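Local structure of ribulose-1,5-bisphosphate carboxylase/oxygenase large subunit (3QFW) at the interface of chains A and B. The protein belongs to the RuBisCO-like proteins and probably acts as an enzyme on a substrate related to those of true RuBisCO. Numbering follows the deposited sequence. Chains: chain A/B, Ribulose-1,5-bisphosphate carboxylase/oxygenase large subunit.

Contacts 1 and 2 are neighbouring parts of one two-fold symmetric dimer interface, about 12 Å apart between the centres of their C-alpha atoms. They share B:Asn90, whose side chain belongs to the polar contact 1 while its backbone carbonyl reaches the edge of contact 2. On chain A, A:His254 in contact 1 is followed directly by A:Pro255 in contact 2, so one loop after strand 250-253 serves both. Contact 1 is built from charged and polar groups, contact 2 from apolar packing. Together they seat several segments of chain B's N-terminal part over the barrel mouth of chain A, and the exchanged twin repeats the arrangement.

Contact 1: the interface of chains A and B. Residues chain A 139, 166-168, 254; chain B 34-35, 85-86, 90.
A:Lys139 and A:His167 meet B:Glu35, B:Asn85 and B:Asn90 at a polar homodimer interface of the RuBisCO type, where the barrel mouth of one subunit is completed by the N-terminal part of the other. This is the family's active-site region; A:Asp166 and A:His167 close a stretch matching the metal-binding KDDE motif, with histidine in the place of its glutamate. A:Lys139 runs out extended beyond CG, and its ammonium NZ gives a hydrogen bond to the backbone O of B:Glu35 (3.2 Å), in the carbonyl plane at a C=O...N angle of 159°. NZ also forms a salt bridge with carboxylate OE2 of B:Glu35 at 3.4 Å, weak as a hydrogen bond. The other carboxylate oxygen, OE1, points at the imidazole edge, 3.2 Å from CD2 of A:His167. It also lies 3.3 Å from OD1 of A:Asp166, the two carboxylates being steeply turned against each other.

Both nitrogens of the A:His167 imidazole have an asparagine of chain B as partner. OD1 of B:Asn85 lies in the ring plane off the ND1–CE1 edge, 3.1 Å from ND1, so a hydrogen bond from a protonated ND1 would be bent; NE2 could then accept from ND2 of B:Asn90 (2.8 Å), which comes tip to tip but well tilted from the ring plane. B:Asn85 also donates through ND2 to the backbone O of A:His167. With CG between its backbone N and carbonyl carbon (chi1 81°), A:His167 can offer ring and carbonyl to that one amide. A:His254 sets CE1 over a ring face, beside OD1 of B:Asn90. A:Gly168 N bonds to OD2 of A:Asp166 (2.8 Å) from above the carboxylate plane, positioning that side chain, and the bent B:Met86 lays its methyl CE directly against A:Gly168 CA.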
ATOM      1  N   LYS A 139     -15.777 -18.609   5.355  1.00 38.27           N
ATOM      2  CA  LYS A 139     -16.486 -17.981   4.252  1.00 36.34           C
ATOM      3  C   LYS A 139     -17.843 -18.659   4.183  1.00 38.06           C
ATOM      4  O   LYS A 139     -18.018 -19.754   4.720  1.00 42.69           O
ATOM      5  CB  LYS A 139     -15.741 -18.229   2.941  1.00 40.56           C
ATOM      6  CG  LYS A 139     -14.290 -17.792   2.938  1.00 41.39           C
ATOM      7  CD  LYS A 139     -13.599 -18.212   1.654  1.00 44.10           C
ATOM      8  CE  LYS A 139     -12.166 -17.705   1.602  1.00 48.10           C
ATOM      9  NZ  LYS A 139     -11.426 -18.291   0.449  1.00 51.76           N
ATOM     10  N   ASP A 166     -11.885 -15.050   6.519  1.00 33.21           N
ATOM     11  CA  ASP A 166     -11.739 -14.567   5.160  1.00 35.44           C
ATOM     12  C   ASP A 166     -11.067 -13.189   5.278  1.00 32.97           C
ATOM     13  O   ASP A 166     -11.348 -12.432   6.212  1.00 31.85           O
ATOM     14  CB  ASP A 166     -13.107 -14.474   4.486  1.00 36.04           C
ATOM     15  CG  ASP A 166     -13.022 -13.956   3.069  1.00 41.74           C
ATOM     16  OD1 ASP A 166     -12.685 -14.741   2.157  1.00 45.76           O
ATOM     17  OD2 ASP A 166     -13.287 -12.766   2.871  1.00 40.10           O
ATOM     18  N   HIS A 167     -10.152 -12.876   4.364  1.00 32.60           N
ATOM     19  CA  HIS A 167      -9.405 -11.631   4.459  1.00 33.68           C
ATOM     20  C   HIS A 167     -10.359 -10.459   4.260  1.00 34.01           C
ATOM     21  O   HIS A 167     -10.036  -9.318   4.596  1.00 33.75           O
ATOM     22  CB  HIS A 167      -8.317 -11.566   3.392  1.00 34.28           C
ATOM     23  CG  HIS A 167      -8.824 -11.144   2.051  1.00 33.17           C
ATOM     24  ND1 HIS A 167      -8.794  -9.833   1.623  1.00 37.91           N
ATOM     25  CD2 HIS A 167      -9.397 -11.855   1.053  1.00 35.78           C
ATOM     26  CE1 HIS A 167      -9.325  -9.757   0.417  1.00 35.18           C
ATOM     27  NE2 HIS A 167      -9.703 -10.968   0.048  1.00 39.79           N
ATOM     28  N   GLY A 168     -11.522 -10.762   3.691  1.00 33.41           N
ATOM     29  CA  GLY A 168     -12.548  -9.774   3.437  1.00 35.97           C
ATOM     30  C   GLY A 168     -13.374  -9.438   4.660  1.00 33.20           C
ATOM     31  O   GLY A 168     -14.073  -8.434   4.680  1.00 35.50           O
ATOM     32  N   HIS A 254      -1.500 -11.669   5.271  1.00 23.67           N
ATOM     33  CA  HIS A 254      -2.288 -11.895   4.068  1.00 27.02           C
ATOM     34  C   HIS A 254      -1.825 -10.902   2.992  1.00 27.18           C
ATOM     35  O   HIS A 254      -1.463  -9.773   3.302  1.00 25.33           O
ATOM     36  CB  HIS A 254      -3.777 -11.665   4.357  1.00 29.73           C
ATOM     37  CG  HIS A 254      -4.673 -12.029   3.214  1.00 33.32           C
ATOM     38  ND1 HIS A 254      -5.036 -11.129   2.237  1.00 30.47           N
ATOM     39  CD2 HIS A 254      -5.262 -13.204   2.884  1.00 32.00           C
ATOM     40  CE1 HIS A 254      -5.819 -11.730   1.355  1.00 30.99           C
ATOM     41  NE2 HIS A 254      -5.977 -12.991   1.730  1.00 34.17           N
TER
ATOM     42  N   VAL B  34     -17.380 -12.966  -2.162  1.00 35.58           N
ATOM     43  CA  VAL B  34     -17.368 -14.063  -1.209  1.00 35.80           C
ATOM     44  C   VAL B  34     -16.106 -14.890  -1.335  1.00 34.89           C
ATOM     45  O   VAL B  34     -15.678 -15.519  -0.367  1.00 42.15           O
ATOM     46  CB  VAL B  34     -18.571 -14.966  -1.434  1.00 36.39           C
ATOM     47  CG1 VAL B  34     -19.850 -14.204  -1.131  1.00 38.56           C
ATOM     48  CG2 VAL B  34     -18.570 -15.483  -2.866  1.00 38.28           C
ATOM     49  N   GLU B  35     -15.523 -14.908  -2.527  1.00 31.85           N
ATOM     50  CA  GLU B  35     -14.293 -15.640  -2.756  1.00 36.73           C
ATOM     51  C   GLU B  35     -14.529 -17.108  -2.361  1.00 41.87           C
ATOM     52  O   GLU B  35     -13.710 -17.733  -1.686  1.00 43.32           O
ATOM     53  CB  GLU B  35     -13.157 -14.997  -1.953  1.00 40.89           C
ATOM     54  CG  GLU B  35     -11.801 -15.699  -2.055  1.00 47.01           C
ATOM     55  CD  GLU B  35     -10.761 -15.070  -1.141  1.00 46.05           C
ATOM     56  OE1 GLU B  35     -11.036 -13.975  -0.603  1.00 45.57           O
ATOM     57  OE2 GLU B  35      -9.682 -15.668  -0.952  1.00 49.03           O
ATOM     58  N   ASN B  85      -9.709  -2.780   0.206  1.00 28.91           N
ATOM     59  CA  ASN B  85      -9.724  -4.246   0.307  1.00 27.49           C
ATOM     60  C   ASN B  85     -10.811  -4.878  -0.566  1.00 26.66           C
ATOM     61  O   ASN B  85     -10.530  -5.733  -1.400  1.00 24.53           O
ATOM     62  CB  ASN B  85      -9.881  -4.668   1.775  1.00 28.41           C
ATOM     63  CG  ASN B  85      -9.571  -6.144   2.012  1.00 32.30           C
ATOM     64  OD1 ASN B  85      -8.814  -6.775   1.271  1.00 30.56           O
ATOM     65  ND2 ASN B  85     -10.163  -6.696   3.060  1.00 31.99           N
ATOM     66  N   MET B  86     -12.055  -4.431  -0.411  1.00 30.45           N
ATOM     67  CA  MET B  86     -13.143  -5.011  -1.196  1.00 27.62           C
ATOM     68  C   MET B  86     -13.069  -4.621  -2.684  1.00 28.52           C
ATOM     69  O   MET B  86     -13.481  -5.395  -3.555  1.00 27.43           O
ATOM     70  CB  MET B  86     -14.521  -4.656  -0.606  1.00 31.80           C
ATOM     71  CG  MET B  86     -14.927  -5.431   0.680  1.00 31.35           C
ATOM     72  SD  MET B  86     -14.313  -7.140   0.916  1.00 27.60           S
ATOM     73  CE  MET B  86     -12.952  -6.816   1.995  1.00 34.23           C
ATOM     74  N   ASN B  90      -7.644  -8.701  -3.412  1.00 29.23           N
ATOM     75  CA  ASN B  90      -7.136  -9.905  -4.049  1.00 31.95           C
ATOM     76  C   ASN B  90      -6.835  -9.753  -5.527  1.00 32.66           C
ATOM     77  O   ASN B  90      -5.873 -10.333  -6.022  1.00 34.62           O
ATOM     78  CB  ASN B  90      -8.111 -11.075  -3.844  1.00 35.93           C
ATOM     79  CG  ASN B  90      -7.945 -11.737  -2.492  1.00 41.80           C
ATOM     80  OD1 ASN B  90      -6.932 -11.546  -1.816  1.00 42.50           O
ATOM     81  ND2 ASN B  90      -8.937 -12.529  -2.094  1.00 44.62           N
TER

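Contact 2: the interface of chains A and B. Residues chain A 255, 258, 284, 290-292; chain B 90, 93-94.
Two loops of chain A, after strand 250-253 and at 290-292 ahead of helix 294-305, together with the end of strand 280-284, receive the 3-10 helix 91-93 of chain B and the residue after it. B:Ile93 goes in between A:Tyr292, A:Pro255, A:Ala258 and A:Phe290. Its two branches diverge: CG2, anti to the backbone N, touches the phenol end of A:Tyr292, 3.6 Å from CE1, and CD1 on the other branch ends 3.7 Å from CB of A:Ala258. CD1 also rests against the backbone O of A:Pro255 at 3.5 Å. Where the isoleucine branches, CB lies 3.9 Å from CE1 of A:Phe290. A:Pro284 backs this arrangement, its CG set over the centre of the A:Tyr292 ring, 3.6 Å above the plane, and also within 4.0 Å of CG2 of B:Ile93.

B:Gln94 lies against one face of A:Phe290, toward its rim. A bend at chi2 (-83°) folds its chain back until the amide lies nearly flat against the ring, the planes 22° apart. The overlap is offset toward the CD1-CE1 rim, with the amide carbon CD 3.4 Å from CD1 of A:Phe290. An alanine here lacks the amide, and the CD1-CE1 side of the A:Phe290 ring would probably lose its flat partner, with the phenyl freer to turn.

No nitrogen or oxygen of one chain comes within bonding reach of the other, so the patch holds by shape and van der Waals contact. It sits at the C-terminal ends of the barrel strands of chain A, with the short 3-10 turn of chain B's N-terminal part pressed onto the loops that follow them.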
ATOM      1  N   PRO A 255      -1.841 -11.318   1.722  1.00 27.01           N
ATOM      2  CA  PRO A 255      -1.216 -10.483   0.697  1.00 24.97           C
ATOM      3  C   PRO A 255      -2.160  -9.472   0.028  1.00 27.61           C
ATOM      4  O   PRO A 255      -1.787  -8.934  -1.007  1.00 27.42           O
ATOM      5  CB  PRO A 255      -0.779 -11.516  -0.343  1.00 25.48           C
ATOM      6  CG  PRO A 255      -1.868 -12.521  -0.299  1.00 26.49           C
ATOM      7  CD  PRO A 255      -2.231 -12.638   1.183  1.00 27.20           C
ATOM      8  N   ALA A 258      -1.022  -6.553  -2.320  1.00 28.34           N
ATOM      9  CA  ALA A 258       0.407  -6.692  -2.561  1.00 30.51           C
ATOM     10  C   ALA A 258       0.700  -6.410  -4.035  1.00 31.61           C
ATOM     11  O   ALA A 258       1.858  -6.393  -4.448  1.00 35.25           O
ATOM     12  CB  ALA A 258       0.898  -8.086  -2.154  1.00 29.24           C
ATOM     13  N   PRO A 284      -0.873 -17.095  -3.084  1.00 31.02           N
ATOM     14  CA  PRO A 284      -1.569 -17.983  -4.017  1.00 33.31           C
ATOM     15  C   PRO A 284      -0.616 -19.008  -4.604  1.00 33.43           C
ATOM     16  O   PRO A 284       0.481 -18.690  -5.057  1.00 28.91           O
ATOM     17  CB  PRO A 284      -2.106 -17.025  -5.090  1.00 38.90           C
ATOM     18  CG  PRO A 284      -1.207 -15.845  -5.027  1.00 31.43           C
ATOM     19  CD  PRO A 284      -0.762 -15.716  -3.600  1.00 30.62           C
ATOM     20  N   PHE A 290      -4.211 -18.597  -9.522  1.00 53.59           N
ATOM     21  CA  PHE A 290      -3.625 -17.302  -9.849  1.00 52.73           C
ATOM     22  C   PHE A 290      -2.570 -17.413 -10.948  1.00 52.94           C
ATOM     23  O   PHE A 290      -2.642 -18.301 -11.801  1.00 53.51           O
ATOM     24  CB  PHE A 290      -3.046 -16.637  -8.596  1.00 47.98           C
ATOM     25  CG  PHE A 290      -4.071 -15.905  -7.772  1.00 48.13           C
ATOM     26  CD1 PHE A 290      -4.210 -14.531  -7.879  1.00 46.37           C
ATOM     27  CD2 PHE A 290      -4.904 -16.593  -6.901  1.00 49.58           C
ATOM     28  CE1 PHE A 290      -5.150 -13.850  -7.128  1.00 45.26           C
ATOM     29  CE2 PHE A 290      -5.852 -15.918  -6.149  1.00 48.11           C
ATOM     30  CZ  PHE A 290      -5.977 -14.544  -6.265  1.00 51.64           C
ATOM     31  N   ALA A 291      -1.596 -16.508 -10.931  1.00 47.16           N
ATOM     32  CA  ALA A 291      -0.603 -16.460 -11.996  1.00 46.75           C
ATOM     33  C   ALA A 291       0.840 -16.680 -11.526  1.00 40.91           C
ATOM     34  O   ALA A 291       1.772 -16.542 -12.320  1.00 35.68           O
ATOM     35  CB  ALA A 291      -0.722 -15.137 -12.768  1.00 44.63           C
ATOM     36  N   TYR A 292       1.024 -17.015 -10.249  1.00 37.64           N
ATOM     37  CA  TYR A 292       2.367 -17.277  -9.720  1.00 37.19           C
ATOM     38  C   TYR A 292       3.015 -18.487 -10.392  1.00 35.94           C
ATOM     39  O   TYR A 292       2.397 -19.543 -10.531  1.00 36.56           O
ATOM     40  CB  TYR A 292       2.359 -17.520  -8.211  1.00 35.07           C
ATOM     41  CG  TYR A 292       2.201 -16.301  -7.334  1.00 35.08           C
ATOM     42  CD1 TYR A 292       1.650 -15.125  -7.822  1.00 36.43           C
ATOM     43  CD2 TYR A 292       2.611 -16.332  -6.003  1.00 33.19           C
ATOM     44  CE1 TYR A 292       1.498 -14.020  -7.014  1.00 33.28           C
ATOM     45  CE2 TYR A 292       2.468 -15.229  -5.184  1.00 33.68           C
ATOM     46  CZ  TYR A 292       1.911 -14.073  -5.695  1.00 32.14           C
ATOM     47  OH  TYR A 292       1.749 -12.963  -4.889  1.00 32.73           O
TER
ATOM     48  N   ASN B  90      -7.644  -8.701  -3.412  1.00 29.23           N
ATOM     49  CA  ASN B  90      -7.136  -9.905  -4.049  1.00 31.95           C
ATOM     50  C   ASN B  90      -6.835  -9.753  -5.527  1.00 32.66           C
ATOM     51  O   ASN B  90      -5.873 -10.333  -6.022  1.00 34.62           O
ATOM     52  CB  ASN B  90      -8.111 -11.075  -3.844  1.00 35.93           C
ATOM     53  CG  ASN B  90      -7.945 -11.737  -2.492  1.00 41.80           C
ATOM     54  OD1 ASN B  90      -6.932 -11.546  -1.816  1.00 42.50           O
ATOM     55  ND2 ASN B  90      -8.937 -12.529  -2.094  1.00 44.62           N
ATOM     56  N   ILE B  93      -3.483  -8.927  -7.118  1.00 31.29           N
ATOM     57  CA  ILE B  93      -2.452  -9.943  -7.310  1.00 34.15           C
ATOM     58  C   ILE B  93      -2.479 -10.519  -8.729  1.00 38.44           C
ATOM     59  O   ILE B  93      -1.506 -11.122  -9.182  1.00 37.43           O
ATOM     60  CB  ILE B  93      -2.594 -11.088  -6.292  1.00 39.92           C
ATOM     61  CG1 ILE B  93      -2.679 -10.529  -4.867  1.00 38.78           C
ATOM     62  CG2 ILE B  93      -1.437 -12.070  -6.426  1.00 36.75           C
ATOM     63  CD1 ILE B  93      -1.370 -10.033  -4.331  1.00 42.20           C
ATOM     64  N   GLN B  94      -3.591 -10.334  -9.430  1.00 35.09           N
ATOM     65  CA  GLN B  94      -3.724 -10.854 -10.787  1.00 36.24           C
ATOM     66  C   GLN B  94      -3.022  -9.913 -11.754  1.00 36.16           C
ATOM     67  O   GLN B  94      -2.965  -8.715 -11.509  1.00 38.50           O
ATOM     68  CB  GLN B  94      -5.199 -10.997 -11.164  1.00 37.46           C
ATOM     69  CG  GLN B  94      -5.985 -11.960 -10.279  1.00 43.14           C
ATOM     70  CD  GLN B  94      -5.821 -13.398 -10.706  1.00 43.69           C
ATOM     71  OE1 GLN B  94      -4.839 -13.756 -11.363  1.00 44.15           O
ATOM     72  NE2 GLN B  94      -6.783 -14.240 -10.334  1.00 49.22           N
TER